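Local coordinates for Lmo0181 protein (Listeria monocytogenes serovar 1/2a, PDB 5F7V) that binds the cyclic glucan cycloalternan as a substrate-binding protein, probably handing it to an ABC transporter for uptake, at residues K27-M32 against I313-W319. Numbering follows the deposited sequence.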
ATOM      1  N   LYS A  27      -7.473 -10.989 -14.091  1.00 23.68           N
ATOM      2  CA  LYS A  27      -8.484 -10.491 -15.019  1.00 23.28           C
ATOM      3  C   LYS A  27      -8.151  -9.109 -15.597  1.00 20.04           C
ATOM      4  O   LYS A  27      -8.005  -8.942 -16.813  1.00 19.32           O
ATOM      5  CB  LYS A  27      -9.864 -10.533 -14.347  1.00 25.57           C
ATOM      6  CG  LYS A  27     -11.019  -9.860 -15.069  1.00 27.01           C
ATOM      7  CD  LYS A  27     -12.323 -10.080 -14.312  1.00 29.48           C
ATOM      8  CE  LYS A  27     -13.511  -9.568 -15.105  1.00 31.27           C
ATOM      9  NZ  LYS A  27     -13.374  -8.126 -15.445  1.00 30.52           N
ATOM     10  N   ALA A  28      -8.028  -8.121 -14.725  1.00 17.54           N
ATOM     11  CA  ALA A  28      -7.818  -6.760 -15.184  1.00 15.58           C
ATOM     12  C   ALA A  28      -6.498  -6.619 -15.945  1.00 13.72           C
ATOM     13  O   ALA A  28      -6.461  -6.029 -17.038  1.00 12.86           O
ATOM     14  CB  ALA A  28      -7.820  -5.809 -14.010  1.00 15.59           C
ATOM     15  N   LEU A  29      -5.428  -7.195 -15.417  1.00 12.46           N
ATOM     16  CA  LEU A  29      -4.141  -7.004 -16.071  1.00 11.30           C
ATOM     17  C   LEU A  29      -4.133  -7.691 -17.431  1.00 11.49           C
ATOM     18  O   LEU A  29      -3.604  -7.130 -18.397  1.00 10.33           O
ATOM     19  CB  LEU A  29      -2.993  -7.526 -15.210  1.00 10.84           C
ATOM     20  CG  LEU A  29      -1.586  -7.357 -15.816  1.00  9.92           C
ATOM     21  CD1 LEU A  29      -1.196  -5.951 -16.219  1.00  9.46           C
ATOM     22  CD2 LEU A  29      -0.613  -7.952 -14.810  1.00  9.83           C
ATOM     23  N   ASP A  30      -4.693  -8.885 -17.515  1.00 12.53           N
ATOM     24  CA  ASP A  30      -4.768  -9.578 -18.809  1.00 13.38           C
ATOM     25  C   ASP A  30      -5.530  -8.753 -19.860  1.00 12.85           C
ATOM     26  O   ASP A  30      -5.093  -8.682 -21.018  1.00 12.13           O
ATOM     27  CB  ASP A  30      -5.369 -10.971 -18.679  1.00 15.93           C
ATOM     28  CG  ASP A  30      -4.500 -11.963 -17.877  1.00 17.19           C
ATOM     29  OD1 ASP A  30      -3.346 -11.623 -17.568  1.00 18.72           O
ATOM     30  OD2 ASP A  30      -4.960 -13.084 -17.554  1.00 20.78           O
ATOM     31  N   GLU A  31      -6.629  -8.122 -19.464  1.00 12.69           N
ATOM     32  CA  GLU A  31      -7.378  -7.273 -20.373  1.00 12.86           C
ATOM     33  C   GLU A  31      -6.567  -6.054 -20.782  1.00 11.31           C
ATOM     34  O   GLU A  31      -6.584  -5.696 -21.948  1.00 10.99           O
ATOM     35  CB  GLU A  31      -8.685  -6.835 -19.737  1.00 14.30           C
ATOM     36  CG  GLU A  31      -9.653  -6.329 -20.780  1.00 15.79           C
ATOM     37  CD  GLU A  31     -10.974  -5.876 -20.196  1.00 17.77           C
ATOM     38  OE1 GLU A  31     -11.242  -6.120 -18.992  1.00 19.02           O
ATOM     39  OE2 GLU A  31     -11.713  -5.275 -21.016  1.00 19.36           O
ATOM     40  N   MET A  32      -5.824  -5.443 -19.861  1.00 10.19           N
ATOM     41  CA  MET A  32      -4.941  -4.347 -20.241  1.00  9.26           C
ATOM     42  C   MET A  32      -3.875  -4.772 -21.253  1.00  8.67           C
ATOM     43  O   MET A  32      -3.642  -4.061 -22.220  1.00  8.29           O
ATOM     44  CB  MET A  32      -4.266  -3.778 -19.011  1.00  8.78           C
ATOM     45  CG  MET A  32      -5.241  -3.077 -18.088  1.00  9.36           C
ATOM     46  SD  MET A  32      -4.349  -2.463 -16.658  1.00  8.84           S
ATOM     47  CE  MET A  32      -5.685  -1.854 -15.647  1.00  9.95           C
ATOM     48  N   ILE A 313     -10.620  -0.104 -17.500  1.00  9.46           N
ATOM     49  CA  ILE A 313     -10.504  -1.471 -17.007  1.00  9.38           C
ATOM     50  C   ILE A 313     -10.213  -1.483 -15.509  1.00  8.66           C
ATOM     51  O   ILE A 313     -10.813  -2.253 -14.771  1.00  8.93           O
ATOM     52  CB  ILE A 313      -9.434  -2.250 -17.784  1.00  9.35           C
ATOM     53  CG1 ILE A 313      -9.845  -2.497 -19.244  1.00 10.35           C
ATOM     54  CG2 ILE A 313      -9.104  -3.577 -17.115  1.00  9.38           C
ATOM     55  CD1 ILE A 313      -8.654  -2.848 -20.117  1.00 10.30           C
ATOM     56  N   ARG A 314      -9.281  -0.628 -15.108  1.00  7.79           N
ATOM     57  CA  ARG A 314      -8.885  -0.543 -13.723  1.00  7.31           C
ATOM     58  C   ARG A 314     -10.086  -0.195 -12.845  1.00  7.78           C
ATOM     59  O   ARG A 314     -10.280  -0.798 -11.805  1.00  7.93           O
ATOM     60  CB  ARG A 314      -7.776   0.500 -13.609  1.00  6.62           C
ATOM     61  CG  ARG A 314      -7.245   0.549 -12.207  1.00  6.21           C
ATOM     62  CD  ARG A 314      -5.976   1.345 -12.095  1.00  5.69           C
ATOM     63  NE  ARG A 314      -4.824   0.735 -12.733  1.00  5.43           N
ATOM     64  CZ  ARG A 314      -4.020  -0.158 -12.172  1.00  5.32           C
ATOM     65  NH1 ARG A 314      -2.974  -0.550 -12.872  1.00  5.18           N
ATOM     66  NH2 ARG A 314      -4.225  -0.610 -10.940  1.00  5.48           N
ATOM     67  N   ILE A 315     -10.803   0.849 -13.237  1.00  8.24           N
ATOM     68  CA  ILE A 315     -11.995   1.289 -12.543  1.00  8.92           C
ATOM     69  C   ILE A 315     -13.034   0.178 -12.465  1.00  9.98           C
ATOM     70  O   ILE A 315     -13.588  -0.103 -11.392  1.00 10.28           O
ATOM     71  CB  ILE A 315     -12.546   2.585 -13.182  1.00  9.26           C
ATOM     72  CG1 ILE A 315     -11.643   3.803 -12.959  1.00  8.71           C
ATOM     73  CG2 ILE A 315     -13.987   2.847 -12.735  1.00 10.04           C
ATOM     74  CD1 ILE A 315     -11.629   4.390 -11.560  1.00  8.53           C
ATOM     75  N   ASP A 316     -13.287  -0.450 -13.598  1.00 11.03           N
ATOM     76  CA  ASP A 316     -14.285  -1.522 -13.605  1.00 12.66           C
ATOM     77  C   ASP A 316     -13.979  -2.671 -12.656  1.00 12.36           C
ATOM     78  O   ASP A 316     -14.900  -3.296 -12.124  1.00 13.47           O
ATOM     79  CB  ASP A 316     -14.446  -2.101 -15.017  1.00 14.22           C
ATOM     80  CG  ASP A 316     -15.656  -2.986 -15.111  1.00 16.48           C
ATOM     81  OD1 ASP A 316     -16.768  -2.530 -14.771  1.00 17.90           O
ATOM     82  OD2 ASP A 316     -15.467  -4.157 -15.498  1.00 19.02           O
ATOM     83  N   ASN A 317     -12.698  -2.925 -12.441  1.00 11.24           N
ATOM     84  CA  ASN A 317     -12.248  -4.005 -11.574  1.00 11.33           C
ATOM     85  C   ASN A 317     -11.902  -3.598 -10.142  1.00 10.39           C
ATOM     86  O   ASN A 317     -11.403  -4.445  -9.391  1.00 10.56           O
ATOM     87  CB  ASN A 317     -11.078  -4.717 -12.271  1.00 11.44           C
ATOM     88  CG  ASN A 317     -11.565  -5.525 -13.454  1.00 12.83           C
ATOM     89  OD1 ASN A 317     -12.170  -6.598 -13.287  1.00 14.85           O
ATOM     90  ND2 ASN A 317     -11.431  -4.978 -14.648  1.00 12.83           N
ATOM     91  N   ASN A 318     -12.159  -2.344  -9.767  1.00  9.64           N
ATOM     92  CA  ASN A 318     -11.842  -1.814  -8.439  1.00  9.11           C
ATOM     93  C   ASN A 318     -10.370  -1.957  -8.104  1.00  8.30           C
ATOM     94  O   ASN A 318     -10.031  -2.068  -6.925  1.00  8.24           O
ATOM     95  CB  ASN A 318     -12.666  -2.496  -7.351  1.00  9.76           C
ATOM     96  CG  ASN A 318     -14.149  -2.288  -7.524  1.00 10.49           C
ATOM     97  OD1 ASN A 318     -14.625  -1.155  -7.522  1.00 10.38           O
ATOM     98  ND2 ASN A 318     -14.891  -3.381  -7.645  1.00 11.46           N
ATOM     99  N   TRP A 319      -9.499  -1.959  -9.113  1.00  7.74           N
ATOM    100  CA  TRP A 319      -8.085  -2.300  -8.916  1.00  7.33           C
ATOM    101  C   TRP A 319      -7.294  -1.065  -8.542  1.00  6.61           C
ATOM    102  O   TRP A 319      -6.644  -0.440  -9.359  1.00  6.18           O
ATOM    103  CB  TRP A 319      -7.557  -3.038 -10.137  1.00  7.51           C
ATOM    104  CG  TRP A 319      -6.114  -3.407 -10.018  1.00  7.47           C
ATOM    105  CD1 TRP A 319      -5.372  -3.539  -8.877  1.00  7.68           C
ATOM    106  CD2 TRP A 319      -5.231  -3.656 -11.112  1.00  7.36           C
ATOM    107  NE1 TRP A 319      -4.093  -3.876  -9.216  1.00  7.50           N
ATOM    108  CE2 TRP A 319      -3.966  -3.945 -10.579  1.00  7.30           C
ATOM    109  CE3 TRP A 319      -5.391  -3.665 -12.503  1.00  7.60           C
ATOM    110  CZ2 TRP A 319      -2.865  -4.212 -11.402  1.00  7.21           C
ATOM    111  CZ3 TRP A 319      -4.290  -3.955 -13.296  1.00  7.64           C
ATOM    112  CH2 TRP A 319      -3.048  -4.223 -12.744  1.00  7.31           C
TER
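Met32 lays its thioether against the indole of Trp319 in a Met-aromatic contact, while the guanidinium of Arg314 lies over one face of the same ring. Met32 CE comes within 3.4 Å of Trp319 CZ3, approaching obliquely, and also touches Arg314 CB. Arg314 NH2 lies 3.2 Å above the indole plane of Trp319, over its centre, and donates to Trp319 O, which sits in the guanidinium plane; a salt bridge from NH1 to Glu125 of strand 119-135 gives the guanidinium a second tie. Arg314 and Trp319 belong to the Schellman motif that ends helix 308-316, with Asn318 as its C-prime residue at positive phi, Trp319 N bonded to Arg314 O and Asn318 N to Ile315 O. The motif turns the chain so that the Trp319 side chain points toward helix 27-39, in the periplasmic-binding-protein type of fold. The Trp319 side chain is about 6 Å from a bound glucose unit, consistent with a place just behind the glycan pocket. Ala28 CB fits between Trp319 CE3, at 3.6 Å, and the Asn317 amide. Ile313 CG2 rests against Ala28 O and CB, and Ile313 CD1 touches both Met32 CG and Glu31 CG. With CG anti to the carbonyl carbon (chi1 -72°), Asn317 folds back onto the end of helix 308-316, and ND2 bonds to Ile313 O at 2.8 Å; that oxygen also accepts from Asn317 N, from the opposite face of its plane. This fixes the amide, whose OD1 takes, on an in-plane lone pair, the 2.9 Å hydrogen bond from Lys27 NZ.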